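Side-chain contact in glycosyl hydrolases family 31 family protein (PDB 6DRU), which hydrolyses xyloglucan oligosaccharides, releasing alpha-xylose from the non-reducing terminal glucose: residues 275-280 and 573-578. Sequence-based numbering, arbitrary orientation.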
ATOM      1  N   ARG A 275      16.256 -40.414  47.342  1.00 59.24           N
ATOM      2  CA  ARG A 275      15.333 -39.837  48.313  1.00 61.72           C
ATOM      3  C   ARG A 275      13.938 -40.439  48.234  1.00 65.61           C
ATOM      4  O   ARG A 275      13.084 -40.080  49.052  1.00 68.57           O
ATOM      5  CB  ARG A 275      15.238 -38.321  48.122  1.00 59.14           C
ATOM      6  CG  ARG A 275      16.537 -37.569  48.343  1.00 59.99           C
ATOM      7  CD  ARG A 275      16.358 -36.101  47.999  1.00 62.82           C
ATOM      8  NE  ARG A 275      17.595 -35.339  48.138  1.00 62.43           N
ATOM      9  CZ  ARG A 275      17.841 -34.501  49.140  1.00 68.41           C
ATOM     10  NH1 ARG A 275      16.932 -34.318  50.087  1.00 53.31           N
ATOM     11  NH2 ARG A 275      18.992 -33.843  49.192  1.00 77.89           N
ATOM     12  N   ASN A 276      13.691 -41.335  47.277  1.00 67.11           N
ATOM     13  CA  ASN A 276      12.392 -41.991  47.114  1.00 74.11           C
ATOM     14  C   ASN A 276      11.268 -40.974  46.901  1.00 74.76           C
ATOM     15  O   ASN A 276      10.166 -41.116  47.436  1.00 68.98           O
ATOM     16  CB  ASN A 276      12.084 -42.905  48.303  1.00 65.64           C
ATOM     17  CG  ASN A 276      11.227 -44.095  47.919  1.00 82.09           C
ATOM     18  OD1 ASN A 276      11.362 -44.646  46.826  1.00 85.53           O
ATOM     19  ND2 ASN A 276      10.334 -44.496  48.817  1.00 83.96           N
ATOM     20  N   ILE A 277      11.547 -39.942  46.112  1.00 72.23           N
ATOM     21  CA  ILE A 277      10.565 -38.916  45.768  1.00 63.51           C
ATOM     22  C   ILE A 277      10.109 -39.163  44.334  1.00 65.68           C
ATOM     23  O   ILE A 277      10.957 -39.214  43.429  1.00 67.67           O
ATOM     24  CB  ILE A 277      11.138 -37.501  45.926  1.00 61.00           C
ATOM     25  CG1 ILE A 277      11.637 -37.283  47.354  1.00 57.77           C
ATOM     26  CG2 ILE A 277      10.088 -36.461  45.565  1.00 59.55           C
ATOM     27  CD1 ILE A 277      12.178 -35.894  47.606  1.00 53.49           C
ATOM     28  N   PRO A 278       8.811 -39.320  44.080  1.00 69.36           N
ATOM     29  CA  PRO A 278       8.360 -39.642  42.721  1.00 66.81           C
ATOM     30  C   PRO A 278       8.431 -38.443  41.788  1.00 69.49           C
ATOM     31  O   PRO A 278       8.159 -37.304  42.177  1.00 60.78           O
ATOM     32  CB  PRO A 278       6.912 -40.098  42.932  1.00 53.54           C
ATOM     33  CG  PRO A 278       6.477 -39.373  44.160  1.00 62.04           C
ATOM     34  CD  PRO A 278       7.694 -39.265  45.040  1.00 62.20           C
ATOM     35  N   VAL A 279       8.801 -38.718  40.540  1.00 74.29           N
ATOM     36  CA  VAL A 279       8.817 -37.723  39.472  1.00 61.40           C
ATOM     37  C   VAL A 279       8.441 -38.428  38.175  1.00 66.29           C
ATOM     38  O   VAL A 279       8.865 -39.560  37.922  1.00 61.22           O
ATOM     39  CB  VAL A 279      10.188 -37.012  39.374  1.00 59.50           C
ATOM     40  CG1 VAL A 279      11.306 -38.010  39.110  1.00 47.74           C
ATOM     41  CG2 VAL A 279      10.160 -35.934  38.300  1.00 60.98           C
ATOM     42  N   SER A 280       7.616 -37.768  37.362  1.00 65.09           N
ATOM     43  CA  SER A 280       7.083 -38.382  36.152  1.00 59.00           C
ATOM     44  C   SER A 280       7.753 -37.910  34.869  1.00 69.22           C
ATOM     45  O   SER A 280       7.752 -38.652  33.881  1.00 69.86           O
ATOM     46  CB  SER A 280       5.575 -38.126  36.050  1.00 57.47           C
ATOM     47  OG  SER A 280       4.866 -38.835  37.050  1.00 71.95           O
ATOM     48  N   GLU A 573      14.564 -27.742  42.939  1.00 73.47           N
ATOM     49  CA  GLU A 573      14.148 -29.087  43.300  1.00 70.76           C
ATOM     50  C   GLU A 573      13.341 -29.062  44.591  1.00 67.54           C
ATOM     51  O   GLU A 573      13.435 -28.114  45.377  1.00 65.80           O
ATOM     52  CB  GLU A 573      15.375 -29.987  43.456  1.00 69.90           C
ATOM     53  CG  GLU A 573      16.083 -30.336  42.145  1.00 68.24           C
ATOM     54  CD  GLU A 573      16.778 -29.145  41.505  1.00 75.49           C
ATOM     55  OE1 GLU A 573      16.257 -28.617  40.500  1.00 72.46           O
ATOM     56  OE2 GLU A 573      17.838 -28.725  42.017  1.00 81.19           O
ATOM     57  N   PRO A 574      12.522 -30.092  44.840  1.00 63.37           N
ATOM     58  CA  PRO A 574      11.684 -30.086  46.052  1.00 68.06           C
ATOM     59  C   PRO A 574      12.473 -30.036  47.353  1.00 69.68           C
ATOM     60  O   PRO A 574      11.877 -29.754  48.401  1.00 75.97           O
ATOM     61  CB  PRO A 574      10.883 -31.393  45.936  1.00 53.42           C
ATOM     62  CG  PRO A 574      11.611 -32.219  44.931  1.00 55.47           C
ATOM     63  CD  PRO A 574      12.234 -31.252  43.981  1.00 60.77           C
ATOM     64  N   TRP A 575      13.779 -30.293  47.325  1.00 60.04           N
ATOM     65  CA  TRP A 575      14.626 -30.208  48.505  1.00 55.44           C
ATOM     66  C   TRP A 575      15.485 -28.950  48.525  1.00 57.41           C
ATOM     67  O   TRP A 575      16.391 -28.844  49.356  1.00 67.75           O
ATOM     68  CB  TRP A 575      15.521 -31.444  48.595  1.00 45.22           C
ATOM     69  CG  TRP A 575      16.221 -31.740  47.314  1.00 57.55           C
ATOM     70  CD1 TRP A 575      17.393 -31.198  46.875  1.00 62.43           C
ATOM     71  CD2 TRP A 575      15.794 -32.653  46.297  1.00 66.39           C
ATOM     72  NE1 TRP A 575      17.720 -31.714  45.646  1.00 62.76           N
ATOM     73  CE2 TRP A 575      16.756 -32.612  45.269  1.00 63.76           C
ATOM     74  CE3 TRP A 575      14.692 -33.502  46.156  1.00 60.69           C
ATOM     75  CZ2 TRP A 575      16.649 -33.386  44.115  1.00 60.25           C
ATOM     76  CZ3 TRP A 575      14.588 -34.271  45.011  1.00 64.83           C
ATOM     77  CH2 TRP A 575      15.561 -34.209  44.005  1.00 62.80           C
ATOM     78  N   SER A 576      15.227 -27.999  47.631  1.00 62.01           N
ATOM     79  CA  SER A 576      16.068 -26.821  47.479  1.00 64.55           C
ATOM     80  C   SER A 576      15.478 -25.575  48.129  1.00 60.79           C
ATOM     81  O   SER A 576      15.999 -24.475  47.914  1.00 68.35           O
ATOM     82  CB  SER A 576      16.335 -26.559  45.994  1.00 63.80           C
ATOM     83  OG  SER A 576      16.883 -27.705  45.365  1.00 60.29           O
ATOM     84  N   TYR A 577      14.414 -25.715  48.917  1.00 59.57           N
ATOM     85  CA  TYR A 577      13.704 -24.568  49.473  1.00 67.29           C
ATOM     86  C   TYR A 577      13.696 -24.586  50.997  1.00 71.55           C
ATOM     87  O   TYR A 577      12.756 -24.097  51.625  1.00 69.11           O
ATOM     88  CB  TYR A 577      12.277 -24.509  48.929  1.00 63.54           C
ATOM     89  CG  TYR A 577      12.215 -24.145  47.466  1.00 66.35           C
ATOM     90  CD1 TYR A 577      12.386 -25.111  46.482  1.00 68.01           C
ATOM     91  CD2 TYR A 577      11.997 -22.834  47.068  1.00 64.08           C
ATOM     92  CE1 TYR A 577      12.338 -24.781  45.144  1.00 71.05           C
ATOM     93  CE2 TYR A 577      11.945 -22.495  45.732  1.00 67.92           C
ATOM     94  CZ  TYR A 577      12.116 -23.471  44.774  1.00 71.09           C
ATOM     95  OH  TYR A 577      12.066 -23.137  43.442  1.00 76.90           O
ATOM     96  N   GLY A 578      14.735 -25.135  51.600  1.00 71.37           N
ATOM     97  CA  GLY A 578      14.817 -25.194  53.045  1.00 68.51           C
ATOM     98  C   GLY A 578      14.370 -26.538  53.586  1.00 75.49           C
ATOM     99  O   GLY A 578      13.473 -27.195  53.046  1.00 76.54           O
TER
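Arg-275 lays its guanidinium flat over one face of the Trp-575 indole, the two planes only 8° apart. The cation sits above the five-membered ring, with CZ of Arg-275 4.0 Å from the centroid of that ring of Trp-575, a cation-pi stack. Further back along the chain, CD of Arg-275 covers the six-membered ring in a CH-pi contact, 3.6 Å from CE3 of Trp-575. The arginine runs extended from CG to NE, which spreads methylene and guanidinium over both rings. Ile-277 adds an apolar touch at the indole edge, near its plane, its CD1 3.8 Å from CE3 of Trp-575. In the GH31 TIM-barrel domain this surface contact joins the loop that leads from helix 262-274 into strand 281-284, an alpha-to-beta connection of the barrel, to the loop leading into helix 582-594. Asn-276, the first residue past helix 262-274 to leave helical angles, has positive phi and completes a Schellman motif, and there the chain turns between the two residues that meet the indole. Across the contact, Glu-573 to Ser-576 form a type I turn, closed by Ser-576 N to Glu-573 O at 2.9 Å. With CG of Trp-575 set between its backbone N and carbonyl carbon (chi1 49°), the indole lies back over the turn, CB of Glu-573 and CD of Pro-574 on the face opposite the arginine. Phe-272 meets Trp-575 edge-to-face and also touches Ile-277, while Asn-271 OD1 takes a weak hydrogen bond from Arg-275 NE.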